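Local coordinates for protein FACT complex subunit POB3 (Chaetomium thermophilum var. thermophilum, PDB 4KHB) that pairs through its N-terminal PH-like region with Spt16 in the histone chaperone FACT, which probably reorganises nucleosomes during transcription, replication and repair, at the interface of chains B and A. Sequence-based numbering; all coordinates share one arbitrary frame. Chains: chain A, Uncharacterized protein POB3N; chain B, Uncharacterized protein SPT16D.

Three patches join the Spt16D chain to the Pob3N chain of the heterodimer. Contact 1 and contact 3 are neighbours, their C-alpha centres about 9 Å apart, and share B:Met41, B:Arg43 and A:Leu17, so one turn between strands 35-40 and 43-48 of chain B serves both. Contact 2, at the start of strand 91-100 of chain B, lies about 25 Å from contact 1 and about 20 Å from contact 3, centre to centre of the C-alpha atoms. The turn touches segments from both PH-like parts of Pob3N, whereas contact 2 adds a distant second hold; together they probably fix the relative orientation of the PH-like domains.

Contact 1: the interface of chains B and A. Residues chain B 22-23, 25, 41-44; chain A 17, 55-58, 62, 74.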
ATOM      1  N   VAL B  22      -6.435  -0.338 -12.082  1.00 32.37           N
ATOM      2  CA  VAL B  22      -5.793  -0.464 -10.777  1.00 29.84           C
ATOM      3  C   VAL B  22      -5.005  -1.770 -10.644  1.00 30.40           C
ATOM      4  O   VAL B  22      -3.965  -1.816  -9.981  1.00 28.78           O
ATOM      5  CB  VAL B  22      -6.852  -0.341  -9.644  1.00 23.43           C
ATOM      6  CG1 VAL B  22      -6.652  -1.390  -8.564  1.00 29.95           C
ATOM      7  CG2 VAL B  22      -6.869   1.066  -9.064  1.00 20.71           C
ATOM      8  N   ARG B  23      -5.486  -2.821 -11.302  1.00 33.10           N
ATOM      9  CA  ARG B  23      -4.866  -4.138 -11.196  1.00 34.47           C
ATOM     10  C   ARG B  23      -3.458  -4.229 -11.780  1.00 37.82           C
ATOM     11  O   ARG B  23      -2.775  -5.240 -11.599  1.00 38.71           O
ATOM     12  CB  ARG B  23      -5.756  -5.206 -11.835  1.00 33.56           C
ATOM     13  CG  ARG B  23      -5.887  -5.145 -13.348  1.00 41.68           C
ATOM     14  CD  ARG B  23      -6.631  -6.387 -13.824  1.00 52.22           C
ATOM     15  NE  ARG B  23      -8.041  -6.345 -13.444  1.00 65.88           N
ATOM     16  CZ  ARG B  23      -8.976  -7.158 -13.926  1.00 69.39           C
ATOM     17  NH1 ARG B  23     -10.231  -7.043 -13.516  1.00 68.72           N
ATOM     18  NH2 ARG B  23      -8.652  -8.099 -14.801  1.00 66.81           N
ATOM     19  N   MET B  25      -1.106  -2.206 -10.956  1.00 35.70           N
ATOM     20  CA  MET B  25      -0.226  -1.608  -9.952  1.00 31.06           C
ATOM     21  C   MET B  25       0.429  -0.323 -10.448  1.00 26.29           C
ATOM     22  O   MET B  25       1.580  -0.040 -10.120  1.00 29.50           O
ATOM     23  CB  MET B  25       0.833  -2.611  -9.467  1.00 30.59           C
ATOM     24  CG  MET B  25       0.480  -3.280  -8.148  1.00 39.20           C
ATOM     25  SD  MET B  25       1.557  -4.661  -7.723  1.00 48.51           S
ATOM     26  CE  MET B  25       0.389  -6.010  -7.884  1.00 31.43           C
ATOM     27  N   MET B  41       2.804  -0.826  -2.139  1.00 12.34           N
ATOM     28  CA  MET B  41       3.068  -2.178  -1.648  1.00 10.97           C
ATOM     29  C   MET B  41       2.002  -3.187  -2.063  1.00 15.93           C
ATOM     30  O   MET B  41       1.593  -4.040  -1.270  1.00 14.47           O
ATOM     31  CB  MET B  41       3.251  -2.171  -0.128  1.00  9.35           C
ATOM     32  CG  MET B  41       4.447  -1.342   0.322  1.00 11.97           C
ATOM     33  SD  MET B  41       6.019  -2.056  -0.200  1.00 18.97           S
ATOM     34  CE  MET B  41       7.079  -0.606  -0.230  1.00  5.29           C
ATOM     35  N   GLY B  42       1.562  -3.084  -3.313  1.00 15.07           N
ATOM     36  CA  GLY B  42       0.629  -4.046  -3.866  1.00 16.49           C
ATOM     37  C   GLY B  42      -0.811  -3.639  -3.651  1.00 15.34           C
ATOM     38  O   GLY B  42      -1.736  -4.406  -3.930  1.00 15.27           O
ATOM     39  N   ARG B  43      -1.004  -2.423  -3.153  1.00 12.06           N
ATOM     40  CA  ARG B  43      -2.335  -1.952  -2.815  1.00 15.55           C
ATOM     41  C   ARG B  43      -2.614  -0.618  -3.488  1.00 11.69           C
ATOM     42  O   ARG B  43      -1.821   0.320  -3.386  1.00 10.36           O
ATOM     43  CB  ARG B  43      -2.479  -1.832  -1.297  1.00 13.85           C
ATOM     44  CG  ARG B  43      -3.809  -1.260  -0.830  1.00 19.21           C
ATOM     45  CD  ARG B  43      -3.987  -1.445   0.670  1.00 14.33           C
ATOM     46  NE  ARG B  43      -3.815  -2.844   1.059  1.00 19.77           N
ATOM     47  CZ  ARG B  43      -4.741  -3.785   0.904  1.00 20.35           C
ATOM     48  NH1 ARG B  43      -5.917  -3.484   0.368  1.00 17.65           N
ATOM     49  NH2 ARG B  43      -4.492  -5.030   1.285  1.00 12.50           N
ATOM     50  N   PRO B  44      -3.754  -0.534  -4.183  1.00 13.73           N
ATOM     51  CA  PRO B  44      -4.220   0.708  -4.805  1.00 13.24           C
ATOM     52  C   PRO B  44      -4.793   1.658  -3.766  1.00 12.05           C
ATOM     53  O   PRO B  44      -5.862   1.388  -3.217  1.00 13.26           O
ATOM     54  CB  PRO B  44      -5.327   0.231  -5.747  1.00 15.00           C
ATOM     55  CG  PRO B  44      -5.814  -1.056  -5.144  1.00 18.44           C
ATOM     56  CD  PRO B  44      -4.631  -1.682  -4.478  1.00 17.24           C
TER
ATOM     57  N   LEU A  17       4.144  -9.644  -4.342  1.00 18.02           N
ATOM     58  CA  LEU A  17       4.151  -8.799  -5.538  1.00 20.57           C
ATOM     59  C   LEU A  17       4.964  -9.423  -6.662  1.00 22.11           C
ATOM     60  O   LEU A  17       5.602  -8.717  -7.445  1.00 22.23           O
ATOM     61  CB  LEU A  17       4.643  -7.374  -5.238  1.00 17.97           C
ATOM     62  CG  LEU A  17       4.023  -6.660  -4.035  1.00 21.01           C
ATOM     63  CD1 LEU A  17       4.331  -5.169  -4.060  1.00 23.26           C
ATOM     64  CD2 LEU A  17       2.535  -6.901  -3.982  1.00 22.30           C
ATOM     65  N   SER A  55      -8.124  -9.327   2.731  1.00  9.65           N
ATOM     66  CA  SER A  55      -8.584  -8.053   2.181  1.00 13.99           C
ATOM     67  C   SER A  55      -8.455  -7.978   0.661  1.00 15.43           C
ATOM     68  O   SER A  55      -7.777  -8.800   0.037  1.00 12.38           O
ATOM     69  CB  SER A  55      -7.825  -6.884   2.820  1.00 13.63           C
ATOM     70  OG  SER A  55      -6.467  -6.873   2.412  1.00 15.26           O
ATOM     71  N   ARG A  56      -9.110  -6.985   0.068  1.00 17.77           N
ATOM     72  CA  ARG A  56      -9.070  -6.797  -1.377  1.00 23.30           C
ATOM     73  C   ARG A  56      -7.849  -5.984  -1.793  1.00 20.51           C
ATOM     74  O   ARG A  56      -7.540  -4.957  -1.190  1.00 21.81           O
ATOM     75  CB  ARG A  56     -10.348  -6.109  -1.863  1.00 25.03           C
ATOM     76  CG  ARG A  56     -10.396  -5.877  -3.364  1.00 28.64           C
ATOM     77  CD  ARG A  56     -11.299  -6.889  -4.051  1.00 38.79           C
ATOM     78  NE  ARG A  56     -11.582  -6.518  -5.435  1.00 49.38           N
ATOM     79  CZ  ARG A  56     -12.793  -6.218  -5.894  1.00 54.38           C
ATOM     80  NH1 ARG A  56     -13.839  -6.242  -5.079  1.00 46.02           N
ATOM     81  NH2 ARG A  56     -12.958  -5.891  -7.169  1.00 50.92           N
ATOM     82  N   ALA A  57      -7.155  -6.453  -2.826  1.00 15.72           N
ATOM     83  CA  ALA A  57      -5.967  -5.771  -3.323  1.00 16.79           C
ATOM     84  C   ALA A  57      -5.951  -5.844  -4.846  1.00 17.38           C
ATOM     85  O   ALA A  57      -6.901  -6.322  -5.464  1.00 16.01           O
ATOM     86  CB  ALA A  57      -4.713  -6.534  -2.924  1.00 15.26           C
ATOM     87  N   ALA A  58      -4.864  -5.366  -5.445  1.00 14.40           N
ATOM     88  CA  ALA A  58      -4.781  -5.178  -6.888  1.00 20.48           C
ATOM     89  C   ALA A  58      -5.116  -6.467  -7.632  1.00 25.13           C
ATOM     90  O   ALA A  58      -4.475  -7.497  -7.429  1.00 26.55           O
ATOM     91  CB  ALA A  58      -3.397  -4.682  -7.279  1.00 20.00           C
ATOM     92  N   GLU A  62      -6.334 -10.789  -1.039  1.00 11.52           N
ATOM     93  CA  GLU A  62      -5.016 -11.027  -0.474  1.00 12.76           C
ATOM     94  C   GLU A  62      -5.092 -11.715   0.882  1.00 12.70           C
ATOM     95  O   GLU A  62      -5.884 -11.323   1.742  1.00 11.09           O
ATOM     96  CB  GLU A  62      -4.270  -9.695  -0.337  1.00 12.36           C
ATOM     97  CG  GLU A  62      -2.890  -9.801   0.296  1.00 16.31           C
ATOM     98  CD  GLU A  62      -2.317  -8.449   0.674  1.00 20.79           C
ATOM     99  OE1 GLU A  62      -2.758  -7.876   1.691  1.00 21.31           O
ATOM    100  OE2 GLU A  62      -1.423  -7.962  -0.049  1.00 20.90           O
ATOM    101  N   GLN A  74       2.782 -11.761   1.621  1.00 13.07           N
ATOM    102  CA  GLN A  74       1.603 -11.336   0.878  1.00 14.10           C
ATOM    103  C   GLN A  74       1.245 -12.284  -0.262  1.00  9.94           C
ATOM    104  O   GLN A  74       2.030 -12.484  -1.193  1.00 10.37           O
ATOM    105  CB  GLN A  74       1.800  -9.909   0.351  1.00 11.26           C
ATOM    106  CG  GLN A  74       1.734  -8.834   1.429  1.00 19.46           C
ATOM    107  CD  GLN A  74       2.227  -7.485   0.947  1.00 23.48           C
ATOM    108  OE1 GLN A  74       3.341  -7.065   1.264  1.00 19.96           O
ATOM    109  NE2 GLN A  74       1.402  -6.802   0.162  1.00 17.58           N
TER
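NE2 of A:Gln74 is the best-held polar atom, with two nearly straight hydrogen bonds. It donates to the carbonyl O of B:Met41 at 3.1 Å (160° at the hydrogen), in both amide and carbonyl planes. Within chain A, the carboxylate OE2 of A:Glu62 accepts a hydrogen bond from NE2 of A:Gln74, which comes from above the carboxylate plane. The other oxygen, OE1 of A:Glu62, forms a salt bridge with NH2 of B:Arg43 at 3.4 Å, guanidinium and carboxylate standing 81° apart, so A:Glu62 probably helps to position both donors. NH2 of B:Arg43 also donates to the hydroxyl OG of A:Ser55 at 2.9 Å, and NH1 to the backbone O of A:Arg56 at 2.7 Å. Both bonds are bent, their partners tilted off the guanidinium plane. CG of B:Arg43 is anti to its backbone N (chi1 176°), and a bend at chi3 turns the tip toward chain A. CD2 of A:Leu17 packs on CA of B:Gly42 at 3.4 Å, while the methyl of A:Ala58 meets CE of B:Met25. The turn at B:Met41 and B:Gly42 and the start of strand 43-48 thus sit against strands 51-56, 61-66 and 72-78 and the loops carrying A:Leu17 and A:Ala57 to A:Ala58, in Pob3's N-terminal PH domain.

Contact 2: the interface of chains B and A. Residues chain B 89-91; chain A 112-113, 185-186.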
ATOM      1  N   SER B  89      -4.569  16.145  16.888  1.00 16.54           N
ATOM      2  CA  SER B  89      -3.376  15.326  17.060  1.00 18.17           C
ATOM      3  C   SER B  89      -3.144  14.431  15.853  1.00 17.96           C
ATOM      4  O   SER B  89      -2.360  13.484  15.918  1.00 19.59           O
ATOM      5  CB  SER B  89      -3.498  14.470  18.319  1.00 20.74           C
ATOM      6  OG  SER B  89      -4.493  13.473  18.159  1.00 19.84           O
ATOM      7  N   ALA B  90      -3.821  14.736  14.751  1.00 14.69           N
ATOM      8  CA  ALA B  90      -3.758  13.891  13.564  1.00 13.94           C
ATOM      9  C   ALA B  90      -2.375  13.858  12.924  1.00 12.31           C
ATOM     10  O   ALA B  90      -1.682  14.874  12.852  1.00 12.15           O
ATOM     11  CB  ALA B  90      -4.795  14.331  12.545  1.00 11.19           C
ATOM     12  N   HIS B  91      -1.984  12.680  12.454  1.00 13.38           N
ATOM     13  CA  HIS B  91      -0.786  12.544  11.642  1.00 13.48           C
ATOM     14  C   HIS B  91      -1.202  12.737  10.190  1.00  9.74           C
ATOM     15  O   HIS B  91      -2.321  12.388   9.815  1.00 10.87           O
ATOM     16  CB  HIS B  91      -0.159  11.161  11.841  1.00  8.72           C
ATOM     17  CG  HIS B  91       0.163  10.835  13.268  1.00 13.04           C
ATOM     18  ND1 HIS B  91       0.693   9.622  13.652  1.00 16.10           N
ATOM     19  CD2 HIS B  91       0.044  11.567  14.403  1.00 14.41           C
ATOM     20  CE1 HIS B  91       0.877   9.616  14.960  1.00 10.65           C
ATOM     21  NE2 HIS B  91       0.492  10.785  15.440  1.00 11.31           N
TER
ATOM     22  N   LYS A 112      -3.554   8.252  11.709  1.00  7.93           N
ATOM     23  CA  LYS A 112      -2.527   7.788  12.635  1.00 14.60           C
ATOM     24  C   LYS A 112      -1.505   6.888  11.943  1.00 12.49           C
ATOM     25  O   LYS A 112      -1.864   5.882  11.326  1.00 12.38           O
ATOM     26  CB  LYS A 112      -3.178   7.035  13.798  1.00 16.51           C
ATOM     27  CG  LYS A 112      -3.902   7.928  14.793  1.00 21.50           C
ATOM     28  CD  LYS A 112      -2.941   8.814  15.566  1.00 25.25           C
ATOM     29  CE  LYS A 112      -3.632  10.082  16.050  1.00 27.39           C
ATOM     30  NZ  LYS A 112      -4.969   9.803  16.641  1.00 37.65           N
ATOM     31  N   ALA A 113      -0.231   7.250  12.049  1.00 11.02           N
ATOM     32  CA  ALA A 113       0.844   6.381  11.586  1.00 14.38           C
ATOM     33  C   ALA A 113       1.326   5.550  12.766  1.00 19.26           C
ATOM     34  O   ALA A 113       1.911   6.083  13.712  1.00 21.80           O
ATOM     35  CB  ALA A 113       1.981   7.199  11.009  1.00  9.21           C
ATOM     36  N   ILE A 185       4.179  14.128  11.824  1.00 17.88           N
ATOM     37  CA  ILE A 185       3.799  13.517  13.091  1.00 20.10           C
ATOM     38  C   ILE A 185       4.157  14.443  14.245  1.00 22.17           C
ATOM     39  O   ILE A 185       5.323  14.535  14.629  1.00 30.58           O
ATOM     40  CB  ILE A 185       4.509  12.160  13.298  1.00 17.74           C
ATOM     41  CG1 ILE A 185       4.279  11.233  12.096  1.00 18.09           C
ATOM     42  CG2 ILE A 185       4.042  11.495  14.586  1.00 15.50           C
ATOM     43  CD1 ILE A 185       4.962   9.879  12.208  1.00 14.06           C
ATOM     44  N   PRO A 186       3.147  15.120  14.814  1.00 26.90           N
ATOM     45  CA  PRO A 186       3.402  16.048  15.925  1.00 28.47           C
ATOM     46  C   PRO A 186       3.931  15.343  17.173  1.00 39.65           C
ATOM     47  O   PRO A 186       3.701  14.147  17.354  1.00 36.77           O
ATOM     48  CB  PRO A 186       2.028  16.678  16.208  1.00 31.15           C
ATOM     49  CG  PRO A 186       1.046  16.031  15.295  1.00 26.79           C
ATOM     50  CD  PRO A 186       1.714  14.951  14.511  1.00 26.55           C
TER
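The imidazole of B:His91 is sandwiched between two aliphatic groups of chain A. Over the centre of one face stands CD of A:Lys112, 4.0 Å from the ring centroid, and over the centre of the opposite face comes the branch methyl CG2 of A:Ile185, 3.7 Å from it; both are CH-pi contacts. At the edge, in the ring plane, lies the carbonyl O of A:Ala113. The backbone N of A:Ala113 donates to ND1 of the ring at 3.0 Å, straight at the hydrogen (165°) but tilted 30° out of the imidazole plane. As acceptor of this bond, ND1 is probably unprotonated, and with the two faces covered the ring's rotation is probably well fixed. CD2 rests against CD of A:Pro186 at 3.8 Å, the proline crossing the imidazole obliquely. CG of B:His91 lies anti to its carbonyl carbon (chi1 -56°), which swings the ring between A:Lys112 and A:Ile185. The side chain of A:Lys112 crosses the imidazole at about a right angle; a bend at chi2 helps bring CE to 3.6 Å from the carbonyl O of B:Ser89, and a further bend at chi4 turns NZ. This ammonium NZ is 5.7 Å from NE2 of B:His91, which, with the bond at ND1, would be consistent with a neutral ring. The histidine opens strand 91-100 of chain B, and is received between strand 112-115 and the segment following strand 177-184, both in the SSRP1-family, second PH-like part of Pob3N.

Contact 3: the interface of chains B and A. Residues chain B 40-41, 43; chain A 17, 130-131, 133, 136, 152, 170-171.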
ATOM      1  N   ILE B  40       0.732   1.365  -3.576  1.00 13.28           N
ATOM      2  CA  ILE B  40       1.620   1.261  -2.425  1.00 12.02           C
ATOM      3  C   ILE B  40       1.674  -0.166  -1.890  1.00 10.52           C
ATOM      4  O   ILE B  40       0.718  -0.650  -1.274  1.00 12.66           O
ATOM      5  CB  ILE B  40       1.194   2.227  -1.295  1.00 10.49           C
ATOM      6  CG1 ILE B  40       1.141   3.665  -1.818  1.00 10.78           C
ATOM      7  CG2 ILE B  40       2.152   2.139  -0.115  1.00  6.61           C
ATOM      8  CD1 ILE B  40       0.613   4.679  -0.814  1.00  7.18           C
ATOM      9  N   MET B  41       2.804  -0.826  -2.139  1.00 12.34           N
ATOM     10  CA  MET B  41       3.068  -2.178  -1.648  1.00 10.97           C
ATOM     11  C   MET B  41       2.002  -3.187  -2.063  1.00 15.93           C
ATOM     12  O   MET B  41       1.593  -4.040  -1.270  1.00 14.47           O
ATOM     13  CB  MET B  41       3.251  -2.171  -0.128  1.00  9.35           C
ATOM     14  CG  MET B  41       4.447  -1.342   0.322  1.00 11.97           C
ATOM     15  SD  MET B  41       6.019  -2.056  -0.200  1.00 18.97           S
ATOM     16  CE  MET B  41       7.079  -0.606  -0.230  1.00  5.29           C
ATOM     17  N   ARG B  43      -1.004  -2.423  -3.153  1.00 12.06           N
ATOM     18  CA  ARG B  43      -2.335  -1.952  -2.815  1.00 15.55           C
ATOM     19  C   ARG B  43      -2.614  -0.618  -3.488  1.00 11.69           C
ATOM     20  O   ARG B  43      -1.821   0.320  -3.386  1.00 10.36           O
ATOM     21  CB  ARG B  43      -2.479  -1.832  -1.297  1.00 13.85           C
ATOM     22  CG  ARG B  43      -3.809  -1.260  -0.830  1.00 19.21           C
ATOM     23  CD  ARG B  43      -3.987  -1.445   0.670  1.00 14.33           C
ATOM     24  NE  ARG B  43      -3.815  -2.844   1.059  1.00 19.77           N
ATOM     25  CZ  ARG B  43      -4.741  -3.785   0.904  1.00 20.35           C
ATOM     26  NH1 ARG B  43      -5.917  -3.484   0.368  1.00 17.65           N
ATOM     27  NH2 ARG B  43      -4.492  -5.030   1.285  1.00 12.50           N
TER
ATOM     28  N   LEU A  17       4.144  -9.644  -4.342  1.00 18.02           N
ATOM     29  CA  LEU A  17       4.151  -8.799  -5.538  1.00 20.57           C
ATOM     30  C   LEU A  17       4.964  -9.423  -6.662  1.00 22.11           C
ATOM     31  O   LEU A  17       5.602  -8.717  -7.445  1.00 22.23           O
ATOM     32  CB  LEU A  17       4.643  -7.374  -5.238  1.00 17.97           C
ATOM     33  CG  LEU A  17       4.023  -6.660  -4.035  1.00 21.01           C
ATOM     34  CD1 LEU A  17       4.331  -5.169  -4.060  1.00 23.26           C
ATOM     35  CD2 LEU A  17       2.535  -6.901  -3.982  1.00 22.30           C
ATOM     36  N   PHE A 130      -2.925   2.210   4.014  1.00  6.90           N
ATOM     37  CA  PHE A 130      -1.801   1.462   3.451  1.00 13.54           C
ATOM     38  C   PHE A 130      -0.820   0.967   4.518  1.00 11.82           C
ATOM     39  O   PHE A 130      -0.820   1.452   5.651  1.00 10.77           O
ATOM     40  CB  PHE A 130      -1.076   2.283   2.383  1.00  9.32           C
ATOM     41  CG  PHE A 130      -0.499   3.574   2.890  1.00  8.82           C
ATOM     42  CD1 PHE A 130       0.821   3.642   3.314  1.00  8.13           C
ATOM     43  CD2 PHE A 130      -1.272   4.726   2.922  1.00  7.50           C
ATOM     44  CE1 PHE A 130       1.358   4.834   3.769  1.00 10.22           C
ATOM     45  CE2 PHE A 130      -0.746   5.921   3.375  1.00  4.16           C
ATOM     46  CZ  PHE A 130       0.573   5.976   3.800  1.00  4.89           C
ATOM     47  N   GLU A 131       0.017   0.001   4.146  1.00 10.23           N
ATOM     48  CA  GLU A 131       0.986  -0.582   5.068  1.00 13.71           C
ATOM     49  C   GLU A 131       2.369  -0.631   4.426  1.00 12.86           C
ATOM     50  O   GLU A 131       2.495  -0.924   3.234  1.00 14.94           O
ATOM     51  CB  GLU A 131       0.558  -1.998   5.463  1.00 12.71           C
ATOM     52  CG  GLU A 131      -0.792  -2.086   6.154  1.00 21.29           C
ATOM     53  CD  GLU A 131      -1.874  -2.607   5.232  1.00 22.36           C
ATOM     54  OE1 GLU A 131      -1.670  -2.567   4.001  1.00 24.38           O
ATOM     55  OE2 GLU A 131      -2.923  -3.059   5.736  1.00 27.82           O
ATOM     56  N   PRO A 133       5.974  -2.541   5.052  1.00 12.53           N
ATOM     57  CA  PRO A 133       6.786  -3.532   5.770  1.00 12.50           C
ATOM     58  C   PRO A 133       8.177  -2.989   6.071  1.00  9.31           C
ATOM     59  O   PRO A 133       8.770  -2.338   5.209  1.00  9.58           O
ATOM     60  CB  PRO A 133       6.870  -4.713   4.787  1.00  9.99           C
ATOM     61  CG  PRO A 133       5.818  -4.463   3.754  1.00 14.73           C
ATOM     62  CD  PRO A 133       5.605  -2.985   3.697  1.00 11.86           C
ATOM     63  N   GLU A 136      11.210  -3.423   3.736  1.00 14.97           N
ATOM     64  CA  GLU A 136      11.306  -2.623   2.518  1.00 14.01           C
ATOM     65  C   GLU A 136      12.013  -1.293   2.744  1.00 14.39           C
ATOM     66  O   GLU A 136      12.468  -0.657   1.792  1.00 13.51           O
ATOM     67  CB  GLU A 136       9.910  -2.363   1.947  1.00 12.38           C
ATOM     68  CG  GLU A 136       9.244  -3.590   1.350  1.00 19.81           C
ATOM     69  CD  GLU A 136       9.926  -4.049   0.080  1.00 26.83           C
ATOM     70  OE1 GLU A 136      10.112  -3.214  -0.830  1.00 24.14           O
ATOM     71  OE2 GLU A 136      10.279  -5.243  -0.007  1.00 24.85           O
ATOM     72  N   PHE A 152      13.112   4.395   0.313  1.00 11.72           N
ATOM     73  CA  PHE A 152      13.226   3.060  -0.251  1.00 15.64           C
ATOM     74  C   PHE A 152      14.368   2.989  -1.256  1.00 16.94           C
ATOM     75  O   PHE A 152      14.803   4.011  -1.790  1.00 19.55           O
ATOM     76  CB  PHE A 152      11.904   2.665  -0.908  1.00 11.93           C
ATOM     77  CG  PHE A 152      10.718   2.807  -0.002  1.00 16.40           C
ATOM     78  CD1 PHE A 152      10.389   1.798   0.890  1.00 14.84           C
ATOM     79  CD2 PHE A 152       9.937   3.955  -0.033  1.00 14.67           C
ATOM     80  CE1 PHE A 152       9.298   1.926   1.734  1.00 15.60           C
ATOM     81  CE2 PHE A 152       8.847   4.091   0.807  1.00 15.43           C
ATOM     82  CZ  PHE A 152       8.525   3.075   1.691  1.00 12.89           C
ATOM     83  N   LYS A 170       9.520  -4.858  -3.193  1.00 20.70           N
ATOM     84  CA  LYS A 170       8.094  -4.562  -3.328  1.00 25.06           C
ATOM     85  C   LYS A 170       7.854  -3.121  -3.766  1.00 19.78           C
ATOM     86  O   LYS A 170       6.829  -2.813  -4.374  1.00 20.42           O
ATOM     87  CB  LYS A 170       7.337  -4.849  -2.027  1.00 20.73           C
ATOM     88  CG  LYS A 170       7.274  -6.319  -1.640  1.00 24.54           C
ATOM     89  CD  LYS A 170       6.428  -6.513  -0.388  1.00 24.69           C
ATOM     90  CE  LYS A 170       6.253  -7.989  -0.071  1.00 18.47           C
ATOM     91  NZ  LYS A 170       5.452  -8.220   1.162  1.00 24.10           N
ATOM     92  N   ALA A 171       8.797  -2.239  -3.454  1.00 18.07           N
ATOM     93  CA  ALA A 171       8.710  -0.855  -3.899  1.00 21.70           C
ATOM     94  C   ALA A 171       8.921  -0.753  -5.406  1.00 23.01           C
ATOM     95  O   ALA A 171       8.428   0.174  -6.049  1.00 17.09           O
ATOM     96  CB  ALA A 171       9.725   0.004  -3.160  1.00 13.29           C
TER
HETATM   97  O   HOH W   1      -0.364  -0.968   1.198  1.00 18.50           O
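CG of B:Met41 lies anti to its carbonyl carbon (chi1 -62°), and a bend at chi2 (-67°) carries the thioether into a pocket of chain A. There SD packs on CB of A:Lys170 at 3.6 Å, the two side chains crossing at about a right angle, while CE meets CE1 of A:Phe152 tip to tip at 3.9 Å. CG slides past A:Pro133 in the opposite direction, 3.9 Å from its CD, and the aliphatic part of A:Glu136 lies alongside in the same antiparallel sense. OE1 of the A:Glu136 carboxylate accepts a hydrogen bond from the backbone N of A:Ala171, 3.1 Å away, which probably steadies the pocket wall. An alanine at B:Met41 would probably loosen this join, since the thioether and methyl that fill the pocket would be gone. Nearby, CD1 of B:Ile40 covers one face of A:Phe130, offset toward the rim. A water links the carbonyl O of B:Ile40 to the backbone N of A:Glu131. The carboxylate OE1 of A:Glu131 forms a long salt bridge with NE of B:Arg43, 3.7 Å apart. The end of strand 35-40 and the turn after it thus lie against strands 130-133 and 147-152, the short helix 134-136 and the loop at A:Lys170 and A:Ala171, in Pob3N's SSRP1-family region.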